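Extracellular solute-binding protein family 1 (Kribbella flavida, PDB 5IXP) probably serves as the extracellular solute-binding component of an ABC importer, capturing a solute whose identity is not established. Local coordinates at residues A214-W219 and T224-T229; A233-P238 and G243-N248. All coordinates share one frame; numbering follows the deposited sequence.

In the fold
Interactions 1 and 2 follow one another along the chain, the first closing before the second opens, and their centres lie about 10 Å apart on the same side of the chain centre. Interaction 1 packs the loop ahead of helix 221-226 against that helix; interaction 2 packs strand 232-238 against helix 241-249. Phe227, in segment 224-229, carries its ring to interaction 2, CE1 lying 3.8 Å from CG1 of Ile245. The strand belongs to the mixed sheet, pairing antiparallel with strand 108-121. Interaction 2 is buried, whereas interaction 1 lies farther out and is partly exposed. Together they join consecutive parts of the chain, loop, helix, strand and helix, within a fold of the periplasmic-binding-protein type.

Interaction 1 of 2, residues A214-W219 and T224-T229; sequences AKLPAW and TKAFRT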
# COMPACT_ATOMS: atom_id res chain seq x y z
N ALA A 214 -12.53 -16.60 3.26
CA ALA A 214 -11.85 -17.69 3.94
C ALA A 214 -11.62 -17.40 5.42
O ALA A 214 -11.19 -18.31 6.14
CB ALA A 214 -10.52 -18.00 3.25
N LYS A 215 -11.88 -16.18 5.88
CA LYS A 215 -11.77 -15.80 7.29
C LYS A 215 -10.34 -15.94 7.82
O LYS A 215 -10.13 -16.27 9.00
CB LYS A 215 -12.73 -16.61 8.17
CG LYS A 215 -14.13 -16.74 7.62
CD LYS A 215 -14.86 -17.87 8.33
CE LYS A 215 -16.25 -18.07 7.78
NZ LYS A 215 -17.09 -16.88 8.05
N LEU A 216 -9.34 -15.69 6.98
CA LEU A 216 -7.96 -15.89 7.39
C LEU A 216 -7.29 -14.55 7.66
O LEU A 216 -7.11 -13.76 6.72
CB LEU A 216 -7.20 -16.63 6.30
CG LEU A 216 -7.68 -18.06 6.09
CD1 LEU A 216 -7.21 -18.54 4.74
CD2 LEU A 216 -7.14 -18.94 7.21
N PRO A 217 -6.91 -14.25 8.90
CA PRO A 217 -6.26 -12.97 9.19
C PRO A 217 -4.92 -12.87 8.47
O PRO A 217 -4.08 -13.77 8.55
CB PRO A 217 -6.08 -13.00 10.71
CG PRO A 217 -7.08 -14.03 11.19
CD PRO A 217 -7.09 -15.06 10.12
N ALA A 218 -4.74 -11.76 7.76
CA ALA A 218 -3.53 -11.57 6.96
C ALA A 218 -2.28 -11.72 7.82
O ALA A 218 -2.23 -11.23 8.95
CB ALA A 218 -3.55 -10.20 6.31
N TRP A 219 -1.27 -12.40 7.27
CA TRP A 219 0.05 -12.62 7.86
C TRP A 219 0.02 -13.60 9.02
O TRP A 219 1.07 -13.88 9.60
CB TRP A 219 0.71 -11.31 8.32
CG TRP A 219 0.58 -10.24 7.26
CD1 TRP A 219 -0.20 -9.13 7.31
CD2 TRP A 219 1.23 -10.22 5.98
NE1 TRP A 219 -0.07 -8.42 6.14
CE2 TRP A 219 0.80 -9.07 5.31
CE3 TRP A 219 2.15 -11.07 5.35
CZ2 TRP A 219 1.25 -8.73 4.04
CZ3 TRP A 219 2.59 -10.73 4.08
CH2 TRP A 219 2.14 -9.57 3.44
N THR A 224 -0.80 -18.02 6.10
CA THR A 224 0.38 -18.49 5.38
C THR A 224 0.20 -19.93 4.90
O THR A 224 0.42 -20.24 3.73
CB THR A 224 1.61 -18.38 6.28
OG1 THR A 224 1.75 -17.02 6.69
CG2 THR A 224 2.86 -18.81 5.55
N LYS A 225 -0.22 -20.82 5.80
CA LYS A 225 -0.39 -22.22 5.42
C LYS A 225 -1.47 -22.39 4.37
O LYS A 225 -1.40 -23.30 3.54
CB LYS A 225 -0.72 -23.08 6.65
CG LYS A 225 0.32 -23.01 7.78
CD LYS A 225 1.73 -22.73 7.25
CE LYS A 225 2.57 -21.99 8.29
NZ LYS A 225 4.04 -22.20 8.08
N ALA A 226 -2.48 -21.51 4.36
CA ALA A 226 -3.60 -21.69 3.45
C ALA A 226 -3.21 -21.52 1.99
O ALA A 226 -3.97 -21.93 1.10
CB ALA A 226 -4.72 -20.72 3.81
N PHE A 227 -2.04 -20.94 1.71
CA PHE A 227 -1.60 -20.85 0.32
C PHE A 227 -1.28 -22.21 -0.28
O PHE A 227 -1.16 -22.31 -1.51
CB PHE A 227 -0.39 -19.92 0.20
CG PHE A 227 -0.75 -18.46 0.25
CD1 PHE A 227 -1.12 -17.79 -0.91
CD2 PHE A 227 -0.74 -17.76 1.45
CE1 PHE A 227 -1.47 -16.43 -0.88
CE2 PHE A 227 -1.08 -16.40 1.50
CZ PHE A 227 -1.45 -15.74 0.33
N ARG A 228 -1.14 -23.25 0.54
CA ARG A 228 -0.92 -24.61 0.05
C ARG A 228 -2.21 -25.41 -0.01
O ARG A 228 -2.17 -26.65 0.02
CB ARG A 228 0.13 -25.32 0.91
CG ARG A 228 1.57 -24.91 0.58
CD ARG A 228 2.28 -24.31 1.79
NE ARG A 228 1.97 -25.01 3.03
CZ ARG A 228 2.63 -24.85 4.18
NH1 ARG A 228 3.64 -23.99 4.27
NH2 ARG A 228 2.27 -25.53 5.26
N THR A 229 -3.36 -24.74 -0.07
CA THR A 229 -4.68 -25.36 -0.10
C THR A 229 -5.53 -24.62 -1.13
O THR A 229 -5.10 -23.64 -1.74
CB THR A 229 -5.38 -25.28 1.26
OG1 THR A 229 -5.83 -23.94 1.48
CG2 THR A 229 -4.45 -25.70 2.40
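Leu216 and Ala226 carry this contact through a single pair of methyl groups, with CD1 of Leu216 3.4 Å from CB of Ala226. That separation is shorter than usual van der Waals contact between carbons, so the packing is locally tight. The approach is nearly end-on for the alanine: its CA-CB bond points almost straight at CD1, with a CA-CB...CD1 angle of about 178°. On the leucine side, CG lies anti to the carbonyl carbon (chi1 -66°) and CD1 continues the chain away from CA, which sends this branch to the helix. CD2 of Leu216 stays farther back, 4.5 Å from CB of Ala226.

At the other end the segments pass more loosely. Trp219 O and Thr224 OG1 are 4.3 Å apart and do not bond, the threonine hydroxyl donating instead to Ser220 O one helical turn earlier. The link here is thus proximity, and no hydrogen bond joins the two segments.

The carbonyl of Ala226 is held within its own segment. The residue opens a type I beta turn to Thr229, and Ala226 O accepts two bonds: from Thr229 N at 3.1 Å and from Thr229 OG1 at 2.8 Å. The hydroxyl approaches at a C=O...O angle of 124°, tilted modestly from the carbonyl plane.

Around the contact, Leu216 also touches Ala222 and Trp223 of helix 221-226 and, like Ala226, Phe232 of strand 232-238. Phe227 meets Trp223 and Phe232 edge-to-face. Trp219 reaches Val244, and Thr224 reaches Asn248, so the loop and helix 221-226 touch both strand 232-238, through Leu216 and Ala226, and helix 241-249, through Trp219 and Thr224.

Interaction 2 of 2, residues A233-P238 and G243-N248; sequences ATMACP and GVIADN
Ile245 sends its CD1 methyl from the helix between two side chains of the strand, Cys237 and Met235, the latter present as selenomethionine. CD1 is 4.1 Å from SG of Cys237 and 4.4 Å from SE of Met235. Seen from CD1, the two directions diverge by about 100°: sulfur lies roughly beyond the end of the CG1-CD1 bond, selenium alongside it.

The torsions explain the reach. In Ile245, CG1 sits anti to the carbonyl carbon and CD1 extends onward from CA (chi2 169°), giving a long branch. Met235 is extended as far as SE (chi2 -164°), then bends at its last torsion, so the terminal CE turns off and leaves SE as the atom nearest the methyl.

The sulfur of Cys237 belongs to the disulfide with Cys119 on the adjacent antiparallel strand 108-121. Backbone bonds join Met235 to Cys119 and Cys237 to Ala117, so the disulfide runs diagonally across the strand pair. Ile245 also touches Cys119. Chemically, the contact is purely apolar: the helix meets a bridged sulfur and a selenoether by dispersion, without hydrogen bonds.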
# COMPACT_ATOMS: atom_id res chain seq x y z
N ALA A 233 -9.55 -18.11 -3.82
CA ALA A 233 -9.29 -18.07 -5.25
C ALA A 233 -8.79 -16.74 -5.79
O ALA A 233 -8.28 -16.71 -6.91
CB ALA A 233 -10.55 -18.46 -6.04
N THR A 234 -8.95 -15.63 -5.04
CA THR A 234 -8.49 -14.32 -5.50
C THR A 234 -7.88 -13.54 -4.33
O THR A 234 -8.15 -13.82 -3.16
CB THR A 234 -9.61 -13.46 -6.10
OG1 THR A 234 -10.48 -13.03 -5.05
CG2 THR A 234 -10.42 -14.22 -7.16
N MSE A 235 -7.07 -12.55 -4.68
CA MSE A 235 -6.60 -11.53 -3.73
C MSE A 235 -6.45 -10.18 -4.40
O MSE A 235 -6.03 -10.11 -5.56
CB MSE A 235 -5.25 -11.91 -3.10
CG MSE A 235 -5.27 -12.97 -2.02
SE MSE A 235 -3.56 -12.85 -1.08
CE MSE A 235 -3.92 -11.18 -0.08
N ALA A 236 -6.77 -9.10 -3.68
CA ALA A 236 -6.32 -7.78 -4.08
C ALA A 236 -4.81 -7.72 -3.88
O ALA A 236 -4.31 -8.05 -2.80
CB ALA A 236 -7.03 -6.69 -3.27
N CYS A 237 -4.09 -7.32 -4.91
CA CYS A 237 -2.71 -7.75 -5.09
C CYS A 237 -1.80 -6.60 -5.51
O CYS A 237 -1.66 -6.32 -6.71
CB CYS A 237 -2.67 -8.86 -6.14
SG CYS A 237 -1.20 -9.81 -6.33
N PRO A 238 -1.13 -5.92 -4.56
CA PRO A 238 -0.05 -5.02 -4.96
C PRO A 238 1.08 -5.80 -5.59
O PRO A 238 1.29 -6.98 -5.29
CB PRO A 238 0.39 -4.37 -3.64
CG PRO A 238 0.05 -5.40 -2.60
CD PRO A 238 -1.24 -6.04 -3.09
N GLY A 243 5.62 -11.89 -4.79
CA GLY A 243 6.66 -12.72 -4.21
C GLY A 243 6.25 -13.39 -2.92
O GLY A 243 6.71 -14.50 -2.62
N VAL A 244 5.40 -12.73 -2.13
CA VAL A 244 4.88 -13.35 -0.92
C VAL A 244 4.03 -14.56 -1.27
O VAL A 244 4.15 -15.64 -0.66
CB VAL A 244 4.09 -12.32 -0.10
CG1 VAL A 244 3.40 -12.99 1.08
CG2 VAL A 244 5.01 -11.21 0.38
N ILE A 245 3.14 -14.40 -2.26
CA ILE A 245 2.26 -15.50 -2.67
C ILE A 245 3.09 -16.67 -3.16
O ILE A 245 2.86 -17.83 -2.77
CB ILE A 245 1.27 -15.02 -3.75
CG1 ILE A 245 0.29 -14.00 -3.16
CG2 ILE A 245 0.51 -16.20 -4.37
CD1 ILE A 245 -0.54 -13.26 -4.20
N ALA A 246 4.07 -16.39 -4.02
CA ALA A 246 4.87 -17.46 -4.61
C ALA A 246 5.67 -18.19 -3.53
O ALA A 246 5.79 -19.41 -3.58
CB ALA A 246 5.78 -16.90 -5.69
N ASP A 247 6.20 -17.45 -2.56
CA ASP A 247 6.91 -18.08 -1.45
C ASP A 247 5.98 -18.97 -0.63
O ASP A 247 6.31 -20.12 -0.31
CB ASP A 247 7.56 -17.02 -0.55
CG ASP A 247 8.82 -16.43 -1.16
OD1 ASP A 247 9.45 -17.08 -2.03
OD2 ASP A 247 9.20 -15.31 -0.75
N ASN A 248 4.81 -18.45 -0.27
CA ASN A 248 3.90 -19.20 0.60
C ASN A 248 3.30 -20.39 -0.13
O ASN A 248 3.16 -21.48 0.46
CB ASN A 248 2.80 -18.28 1.12
CG ASN A 248 3.30 -17.26 2.12
OD1 ASN A 248 4.45 -17.32 2.56
ND2 ASN A 248 2.44 -16.32 2.50